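Local coordinates for antifreeze protein (Uncultured bacterium, PDB 6EIO) that probably binds ice crystals and limits their growth, using a beta-solenoid that is thought to meet ice through two of its faces, at residues L30-F36 / Q85-I90. Numbering follows the deposited sequence. Where two conformers were deposited one is given.
Sequences LGSANNF and QAKLDI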
loop_
_atom_site.group_PDB
_atom_site.type_symbol
_atom_site.label_atom_id
_atom_site.label_comp_id
_atom_site.label_asym_id
_atom_site.label_seq_id
_atom_site.Cartn_x
_atom_site.Cartn_y
_atom_site.Cartn_z
ATOM N N LEU A 30 -3.956 7.844 8.757
ATOM C CA LEU A 30 -4.470 8.018 7.406
ATOM C C LEU A 30 -5.675 8.940 7.360
ATOM O O LEU A 30 -6.157 9.266 6.267
ATOM C CB LEU A 30 -4.849 6.662 6.796
ATOM C CG LEU A 30 -3.714 5.646 6.741
ATOM C CD1 LEU A 30 -4.250 4.327 6.194
ATOM C CD2 LEU A 30 -2.514 6.122 5.929
ATOM N N GLY A 31 -6.167 9.367 8.512
ATOM C CA GLY A 31 -7.276 10.291 8.513
ATOM C C GLY A 31 -8.469 9.751 7.741
ATOM O O GLY A 31 -8.886 8.589 7.889
ATOM N N SER A 32 -9.035 10.623 6.911
ATOM C CA SER A 32 -10.237 10.285 6.169
ATOM C C SER A 32 -9.988 9.277 5.044
ATOM O O SER A 32 -10.947 8.881 4.376
ATOM C CB SER A 32 -10.877 11.581 5.655
ATOM O OG SER A 32 -9.985 12.280 4.821
ATOM N N ALA A 33 -8.748 8.828 4.843
ATOM C CA ALA A 33 -8.489 7.747 3.911
ATOM C C ALA A 33 -8.733 6.375 4.508
ATOM O O ALA A 33 -8.683 5.403 3.756
ATOM C CB ALA A 33 -7.066 7.828 3.353
ATOM N N ASN A 34 -9.015 6.249 5.817
ATOM C CA ASN A 34 -8.942 4.914 6.416
ATOM C C ASN A 34 -9.972 3.932 5.856
ATOM O O ASN A 34 -9.718 2.724 5.856
ATOM C CB ASN A 34 -9.009 4.926 7.950
ATOM C CG ASN A 34 -8.194 3.770 8.560
ATOM O OD1 ASN A 34 -6.972 3.740 8.428
ATOM N ND2 ASN A 34 -8.865 2.810 9.191
ATOM N N ASN A 35 -11.144 4.401 5.437
ATOM C CA ASN A 35 -12.173 3.497 4.939
ATOM C C ASN A 35 -12.155 3.337 3.425
ATOM O O ASN A 35 -13.018 2.634 2.874
ATOM C CB ASN A 35 -13.548 3.911 5.495
ATOM C CG ASN A 35 -13.617 3.708 6.985
ATOM O OD1 ASN A 35 -13.357 2.615 7.467
ATOM N ND2 ASN A 35 -14.025 4.725 7.722
ATOM N N PHE A 36 -11.175 3.941 2.755
ATOM C CA PHE A 36 -10.957 3.744 1.330
ATOM C C PHE A 36 -10.023 2.567 1.078
ATOM O O PHE A 36 -8.951 2.474 1.681
ATOM C CB PHE A 36 -10.310 4.971 0.688
ATOM C CG PHE A 36 -11.257 6.132 0.491
ATOM C CD1 PHE A 36 -11.974 6.236 -0.688
ATOM C CD2 PHE A 36 -11.407 7.107 1.475
ATOM C CE1 PHE A 36 -12.841 7.301 -0.884
ATOM C CE2 PHE A 36 -12.256 8.180 1.266
ATOM C CZ PHE A 36 -12.979 8.270 0.085
ATOM N N GLN A 85 -11.043 15.728 1.372
ATOM C CA GLN A 85 -10.326 15.639 2.637
ATOM C C GLN A 85 -9.356 14.459 2.621
ATOM O O GLN A 85 -8.243 14.543 3.163
ATOM C CB GLN A 85 -11.289 15.531 3.822
ATOM C CG GLN A 85 -10.572 15.629 5.160
ATOM C CD GLN A 85 -9.905 16.963 5.364
ATOM O OE1 GLN A 85 -10.542 18.002 5.194
ATOM N NE2 GLN A 85 -8.635 16.956 5.735
ATOM N N ALA A 86 -9.752 13.351 1.994
ATOM C CA ALA A 86 -8.874 12.191 1.953
ATOM C C ALA A 86 -7.591 12.501 1.190
ATOM O O ALA A 86 -6.526 12.005 1.564
ATOM C CB ALA A 86 -9.605 10.994 1.357
ATOM N N LYS A 87 -7.653 13.321 0.139
ATOM C CA LYS A 87 -6.407 13.702 -0.546
ATOM C C LYS A 87 -5.489 14.485 0.377
ATOM O O LYS A 87 -4.275 14.248 0.407
ATOM C CB LYS A 87 -6.667 14.520 -1.811
ATOM C CG LYS A 87 -7.485 13.823 -2.886
ATOM C CD LYS A 87 -6.984 12.454 -3.299
ATOM C CE LYS A 87 -5.520 12.435 -3.774
ATOM N NZ LYS A 87 -5.225 13.509 -4.787
ATOM N N LEU A 88 -6.046 15.435 1.134
ATOM C CA LEU A 88 -5.234 16.178 2.099
ATOM C C LEU A 88 -4.619 15.225 3.108
ATOM O O LEU A 88 -3.453 15.366 3.499
ATOM C CB LEU A 88 -6.097 17.223 2.827
ATOM C CG LEU A 88 -6.676 18.328 1.946
ATOM C CD1 LEU A 88 -7.690 19.148 2.732
ATOM C CD2 LEU A 88 -5.572 19.224 1.398
ATOM N N ASP A 89 -5.406 14.243 3.547
ATOM C CA ASP A 89 -4.952 13.339 4.596
ATOM C C ASP A 89 -3.925 12.331 4.080
ATOM O O ASP A 89 -3.027 11.938 4.848
ATOM C CB ASP A 89 -6.159 12.667 5.263
ATOM C CG ASP A 89 -7.023 13.662 6.023
ATOM O OD1 ASP A 89 -6.627 14.831 6.208
ATOM O OD2 ASP A 89 -8.116 13.240 6.452
ATOM N N ILE A 90 -3.996 11.936 2.807
ATOM C CA ILE A 90 -2.938 11.080 2.276
ATOM C C ILE A 90 -1.663 11.869 2.012
ATOM O O ILE A 90 -0.568 11.305 2.139
ATOM C CB ILE A 90 -3.348 10.146 1.115
ATOM C CG1 ILE A 90 -3.600 10.872 -0.184
ATOM C CG2 ILE A 90 -4.518 9.273 1.539
ATOM C CD1 ILE A 90 -3.782 9.921 -1.365
#
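S32, D89 and A86 bury the most surface where the short 3-10 turn before strand 36-40 meets helix 81-99. The fold is the beta-solenoid of ice-binding-like proteins, whose long helix lies alongside the stacked coils. D89 points from the helix toward the turn. The backbone N of S32 points straight at its OD2, on the anti lone pair, at 2.8 Å and 171°. In one of its two conformers, S32 also gives OD2 a bond from OG at 2.7 Å, from 47° out of the carboxylate plane. In that conformer OG lies between the backbone N and the carbonyl carbon of its own residue (chi1 59°), which puts both donors on the same oxygen. The other oxygen of D89, OD1, is held from within the helix by NE2 of Q85, one turn earlier, at 3.0 Å. Both oxygens are thus engaged, and the carboxylate should be restrained from turning. With an alanine at this position, the N of S32 is likely to lose its acceptor, and NE2 of Q85 the oxygen it holds. Next to these polar groups the contact is apolar. CB of A86 sits against CE2 of the F36 ring at 3.9 Å. A86, A33 and I90 also touch I39 of strand 36-40, so the strand continues this packing. The backbone of the turn is closed by a bond from N of A33 to O of L30. The tightest apolar meeting is a methyl pair: CG2 of I90 lies only 3.4 Å from CB of A33.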